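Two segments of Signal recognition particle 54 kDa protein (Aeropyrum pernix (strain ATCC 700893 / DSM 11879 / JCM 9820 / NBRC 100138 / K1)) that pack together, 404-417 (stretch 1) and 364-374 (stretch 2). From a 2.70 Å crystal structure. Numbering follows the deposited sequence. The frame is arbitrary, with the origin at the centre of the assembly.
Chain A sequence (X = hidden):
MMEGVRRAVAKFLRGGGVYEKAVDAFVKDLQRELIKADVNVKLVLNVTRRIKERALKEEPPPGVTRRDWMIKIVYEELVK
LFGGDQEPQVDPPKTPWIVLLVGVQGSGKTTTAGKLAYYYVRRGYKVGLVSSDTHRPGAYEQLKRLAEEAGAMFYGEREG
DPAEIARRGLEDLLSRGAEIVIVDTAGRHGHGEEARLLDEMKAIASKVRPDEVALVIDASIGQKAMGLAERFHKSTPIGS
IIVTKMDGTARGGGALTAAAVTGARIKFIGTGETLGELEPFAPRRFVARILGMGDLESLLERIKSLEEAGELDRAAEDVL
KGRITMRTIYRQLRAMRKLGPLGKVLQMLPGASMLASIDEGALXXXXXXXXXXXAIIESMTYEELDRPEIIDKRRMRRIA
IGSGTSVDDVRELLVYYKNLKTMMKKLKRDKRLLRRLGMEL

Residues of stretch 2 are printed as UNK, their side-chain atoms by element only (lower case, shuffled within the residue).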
# COMPACT_ATOMS: atom_id res chain seq x y z
N GLY A 404 -17.10 -4.92 -31.88
CA GLY A 404 -18.44 -5.38 -31.45
C GLY A 404 -19.48 -4.28 -31.52
O GLY A 404 -20.14 -4.03 -30.49
N THR A 405 -19.63 -3.64 -32.68
CA THR A 405 -20.49 -2.43 -32.85
C THR A 405 -21.18 -2.43 -34.22
O THR A 405 -20.83 -3.29 -35.07
CB THR A 405 -19.68 -1.13 -32.69
OG1 THR A 405 -18.54 -1.19 -33.54
CG2 THR A 405 -19.24 -0.88 -31.26
N SER A 406 -22.10 -1.48 -34.42
CA SER A 406 -22.89 -1.32 -35.67
C SER A 406 -22.12 -0.47 -36.68
O SER A 406 -21.45 0.51 -36.29
CB SER A 406 -24.25 -0.75 -35.40
OG SER A 406 -24.16 0.64 -35.12
N VAL A 407 -22.25 -0.82 -37.96
CA VAL A 407 -21.66 -0.08 -39.11
C VAL A 407 -22.19 1.36 -39.06
O VAL A 407 -21.53 2.23 -39.62
CB VAL A 407 -21.99 -0.80 -40.43
CG1 VAL A 407 -23.47 -0.69 -40.81
CG2 VAL A 407 -21.10 -0.33 -41.56
N ASP A 408 -23.35 1.57 -38.42
CA ASP A 408 -23.97 2.91 -38.20
C ASP A 408 -23.32 3.60 -36.99
O ASP A 408 -23.32 4.83 -36.96
CB ASP A 408 -25.49 2.83 -37.99
CG ASP A 408 -26.36 2.84 -39.24
OD1 ASP A 408 -25.81 2.94 -40.37
OD2 ASP A 408 -27.60 2.75 -39.08
N ASP A 409 -22.85 2.84 -35.99
CA ASP A 409 -22.18 3.40 -34.78
C ASP A 409 -20.91 4.14 -35.21
O ASP A 409 -20.73 5.32 -34.81
CB ASP A 409 -21.86 2.32 -33.74
CG ASP A 409 -22.76 2.41 -32.53
OD1 ASP A 409 -22.84 3.52 -31.94
OD2 ASP A 409 -23.39 1.40 -32.20
N VAL A 410 -20.08 3.47 -36.01
CA VAL A 410 -18.84 4.05 -36.60
C VAL A 410 -19.22 5.24 -37.50
O VAL A 410 -18.36 6.12 -37.68
CB VAL A 410 -17.96 2.98 -37.28
CG1 VAL A 410 -18.75 1.88 -37.97
CG2 VAL A 410 -16.96 3.60 -38.24
N ARG A 411 -20.47 5.34 -37.97
CA ARG A 411 -21.00 6.57 -38.66
C ARG A 411 -21.28 7.69 -37.64
O ARG A 411 -21.02 8.84 -37.99
CB ARG A 411 -22.30 6.33 -39.44
CG ARG A 411 -22.15 5.57 -40.75
CD ARG A 411 -23.49 5.39 -41.43
NE ARG A 411 -23.26 4.80 -42.74
CZ ARG A 411 -22.94 5.48 -43.83
NH1 ARG A 411 -22.87 6.81 -43.79
NH2 ARG A 411 -22.71 4.84 -44.96
N GLU A 412 -21.84 7.38 -36.47
CA GLU A 412 -22.21 8.40 -35.44
C GLU A 412 -20.94 9.17 -35.02
O GLU A 412 -20.98 10.40 -35.06
CB GLU A 412 -22.87 7.77 -34.21
CG GLU A 412 -24.24 7.14 -34.45
CD GLU A 412 -24.75 6.23 -33.33
OE1 GLU A 412 -24.03 6.06 -32.32
OE2 GLU A 412 -25.86 5.67 -33.47
N LEU A 413 -19.89 8.45 -34.62
CA LEU A 413 -18.57 9.03 -34.23
C LEU A 413 -18.10 9.90 -35.39
O LEU A 413 -17.79 11.09 -35.17
CB LEU A 413 -17.56 7.90 -33.93
CG LEU A 413 -16.08 8.29 -33.77
CD1 LEU A 413 -15.89 9.50 -32.86
CD2 LEU A 413 -15.26 7.13 -33.23
N LEU A 414 -18.06 9.31 -36.58
CA LEU A 414 -17.53 9.97 -37.79
C LEU A 414 -18.23 11.32 -37.96
O LEU A 414 -17.50 12.35 -38.05
CB LEU A 414 -17.70 9.02 -38.98
CG LEU A 414 -16.42 8.29 -39.38
CD1 LEU A 414 -15.73 7.63 -38.19
CD2 LEU A 414 -16.69 7.26 -40.46
N VAL A 415 -19.56 11.35 -37.89
CA VAL A 415 -20.36 12.61 -38.00
C VAL A 415 -19.90 13.55 -36.88
O VAL A 415 -19.66 14.74 -37.19
CB VAL A 415 -21.88 12.37 -37.96
CG1 VAL A 415 -22.68 13.66 -37.93
CG2 VAL A 415 -22.33 11.51 -39.13
N TYR A 416 -19.78 13.02 -35.65
CA TYR A 416 -19.39 13.76 -34.42
C TYR A 416 -18.09 14.50 -34.71
O TYR A 416 -18.03 15.75 -34.60
CB TYR A 416 -19.24 12.83 -33.22
CG TYR A 416 -18.86 13.51 -31.93
CD1 TYR A 416 -19.82 14.08 -31.12
CD2 TYR A 416 -17.54 13.57 -31.51
CE1 TYR A 416 -19.49 14.71 -29.93
CE2 TYR A 416 -17.18 14.20 -30.33
CZ TYR A 416 -18.17 14.76 -29.54
OH TYR A 416 -17.84 15.38 -28.37
N TYR A 417 -17.09 13.73 -35.13
CA TYR A 417 -15.79 14.24 -35.60
C TYR A 417 -16.08 15.38 -36.59
O TYR A 417 -15.75 16.53 -36.26
CB TYR A 417 -14.94 13.08 -36.11
CG TYR A 417 -13.81 13.46 -37.03
CD1 TYR A 417 -12.60 13.92 -36.55
CD2 TYR A 417 -13.97 13.38 -38.40
CE1 TYR A 417 -11.58 14.29 -37.41
CE2 TYR A 417 -12.96 13.74 -39.28
CZ TYR A 417 -11.76 14.19 -38.78
OH TYR A 417 -10.78 14.49 -39.68
N UNK A 364 -22.35 15.85 -23.75
CA UNK A 364 -23.57 15.16 -23.25
C UNK A 364 -23.73 13.81 -23.96
O UNK A 364 -24.77 13.54 -24.59
c UNK A 364 -25.73 16.11 -22.23
c UNK A 364 -27.19 16.34 -22.60
c UNK A 364 -24.79 16.08 -23.42
c UNK A 364 -27.85 17.42 -21.77
n UNK A 364 -27.25 18.75 -22.03
N UNK A 365 -22.69 12.98 -23.89
CA UNK A 365 -22.70 11.58 -24.39
C UNK A 365 -22.92 10.70 -23.16
O UNK A 365 -22.54 11.15 -22.05
c UNK A 365 -21.37 11.28 -25.09
c UNK A 365 -21.39 13.54 -26.24
c UNK A 365 -21.00 12.08 -26.34
c UNK A 365 -19.51 11.98 -26.62
N UNK A 366 -23.52 9.51 -23.31
CA UNK A 366 -23.70 8.53 -22.22
C UNK A 366 -22.37 7.97 -21.75
O UNK A 366 -21.34 8.42 -22.25
N UNK A 367 -22.36 7.03 -20.82
CA UNK A 367 -21.13 6.25 -20.53
C UNK A 367 -20.92 5.29 -21.70
O UNK A 367 -19.85 5.33 -22.33
c UNK A 367 -19.91 5.58 -18.38
o UNK A 367 -17.61 5.09 -18.76
c UNK A 367 -21.21 5.52 -19.19
o UNK A 367 -19.07 3.56 -19.27
c UNK A 367 -18.78 4.68 -18.85
N UNK A 368 -21.94 4.50 -22.01
CA UNK A 368 -21.87 3.41 -23.01
C UNK A 368 -21.45 4.00 -24.36
O UNK A 368 -20.62 3.35 -25.01
o UNK A 368 -21.57 -0.08 -21.33
c UNK A 368 -21.97 0.47 -22.39
c UNK A 368 -23.18 2.63 -23.12
o UNK A 368 -21.39 0.34 -23.52
c UNK A 368 -23.21 1.35 -22.29
N UNK A 369 -21.99 5.17 -24.74
CA UNK A 369 -21.76 5.77 -26.09
C UNK A 369 -20.28 6.16 -26.23
O UNK A 369 -19.69 5.95 -27.32
c UNK A 369 -23.75 8.34 -28.24
c UNK A 369 -22.68 6.96 -26.35
c UNK A 369 -22.53 7.59 -27.74
c UNK A 369 -24.69 7.52 -29.11
n UNK A 369 -25.80 6.91 -28.34
N UNK A 370 -19.69 6.68 -25.15
CA UNK A 370 -18.24 6.97 -25.06
C UNK A 370 -17.46 5.65 -25.09
O UNK A 370 -16.47 5.59 -25.84
c UNK A 370 -17.91 7.75 -23.79
c UNK A 370 -19.40 11.08 -21.91
c UNK A 370 -18.54 9.15 -23.77
s UNK A 370 -17.93 10.20 -22.44
N UNK A 371 -17.90 4.62 -24.35
CA UNK A 371 -17.18 3.31 -24.23
C UNK A 371 -17.17 2.61 -25.59
O UNK A 371 -16.18 1.90 -25.88
n UNK A 371 -17.50 -1.56 -21.22
c UNK A 371 -17.05 1.15 -22.79
c UNK A 371 -17.82 2.42 -23.16
c UNK A 371 -17.14 -1.40 -22.66
c UNK A 371 -17.72 -0.14 -23.26
N UNK A 372 -18.23 2.77 -26.38
CA UNK A 372 -18.36 2.12 -27.72
C UNK A 372 -17.44 2.87 -28.68
O UNK A 372 -16.70 2.22 -29.44
n UNK A 372 -23.97 2.32 -26.78
n UNK A 372 -22.74 2.26 -28.72
c UNK A 372 -23.63 2.86 -27.93
c UNK A 372 -19.81 2.14 -28.24
c UNK A 372 -22.06 0.99 -28.43
c UNK A 372 -20.77 1.14 -27.61
n UNK A 372 -24.16 4.01 -28.30
N UNK A 373 -17.49 4.20 -28.63
CA UNK A 373 -16.67 5.10 -29.47
C UNK A 373 -15.19 4.82 -29.23
O UNK A 373 -14.44 4.82 -30.22
c UNK A 373 -18.32 6.93 -29.89
c UNK A 373 -20.08 8.11 -30.75
c UNK A 373 -18.86 8.25 -30.04
n UNK A 373 -20.25 6.78 -31.02
c UNK A 373 -20.87 9.22 -31.09
c UNK A 373 -20.43 10.47 -30.68
c UNK A 373 -19.24 10.62 -29.97
c UNK A 373 -19.20 6.08 -30.50
c UNK A 373 -17.05 6.55 -29.20
c UNK A 373 -18.46 9.53 -29.64
N UNK A 374 -14.80 4.56 -27.98
CA UNK A 374 -13.39 4.27 -27.63
C UNK A 374 -12.99 2.92 -28.25
O UNK A 374 -11.93 2.87 -28.90
c UNK A 374 -11.49 4.79 -23.46
s UNK A 374 -12.71 6.05 -23.82
c UNK A 374 -12.89 5.79 -25.63
c UNK A 374 -13.14 4.34 -26.12

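Position 364 carries four carbons in a row ending in nitrogen and does not reach stretch 1: a lysine. Lys 364 is exposed, as suits a charged chain, and its amino group is hydrogen-bonded elsewhere in the structure. At 365 four side-chain carbons, forked at the second, reach the ring of Tyr 416; the fork makes leucine rather than isoleucine. Leu 365 points toward stretch 1, and its CD2 lies 4.2 Å from both Tyr 416 CZ and Tyr 416 OH, a branched hydrocarbon packing against the phenol end of the ring. Position 366 has no side-chain atoms and is glycine; Gly 366 precedes the helix, and a CB would have room, so this contact does not demand glycine.

Positions 367 and 368 each show three carbons, the third bearing two oxygens: Glu 367 and Glu 368. Both are exposed and out of reach of stretch 1, a setting that suits charged groups; Glu 367 OE2 is hydrogen-bonded elsewhere in the structure.

Position 369 again has four carbons in a row capped by nitrogen, the far end nearing Glu 412. This is Lys 369, whose CA-to-CB bond points sideways while its end comes nearer: CE is 3.6 Å from Glu 412 OE1. NZ lies 4.4 Å from the same oxygen, too far for a salt bridge but a favourable pairing of charges.

Position 370 holds two carbons, a sulfur and a last carbon, unbranched and clear of stretch 1. Met 370 is buried, which suits its apolar chain. At 371, four carbons and a terminal nitrogen, without a partner in stretch 1, give Lys 371, a charged chain at an exposed site.

Position 372 has three carbons, a nitrogen, then a carbon carrying two more nitrogens, beside Thr 405 and Asp 409: an arginine. Its guanidinium meets a carboxylate: Arg 372 NE donates a weak hydrogen bond to Asp 409 OD1 at 3.5 Å, part of a salt bridge, with that oxygen near the guanidinium plane. Nearer the backbone, its CB lies 4.3 Å from Thr 405 CG2.

At 373 one carbon leads to fused rings of eight carbons and one nitrogen, a knob among Asp 409, Glu 412, Leu 413 and Tyr 416: tryptophan. The broad, flat indole of Trp 373 offers a face to Leu 413, whose CB stands 4.0 Å from the five-membered ring centroid, almost on its normal, a CH-pi contact. It also reaches Tyr 416, whose CG approaches Trp 373 CZ3 to 3.5 Å, the ring planes inclined at 56°.

Position 374 shows two carbons, sulfur and carbon, touching nothing on stretch 1: Met 374, whose CA-to-CB bond points away, so this contact asks nothing of its type.

The helices cross at 94°, and Trp 373, with 130 Å² covered by stretch 1, is the largest contributor. Leu 365 extends the apolar patch at Tyr 416, and Arg 372 adds a charged tie to Asp 409.

Stretch 2, residues 364-374: KLGEEKMKRWM
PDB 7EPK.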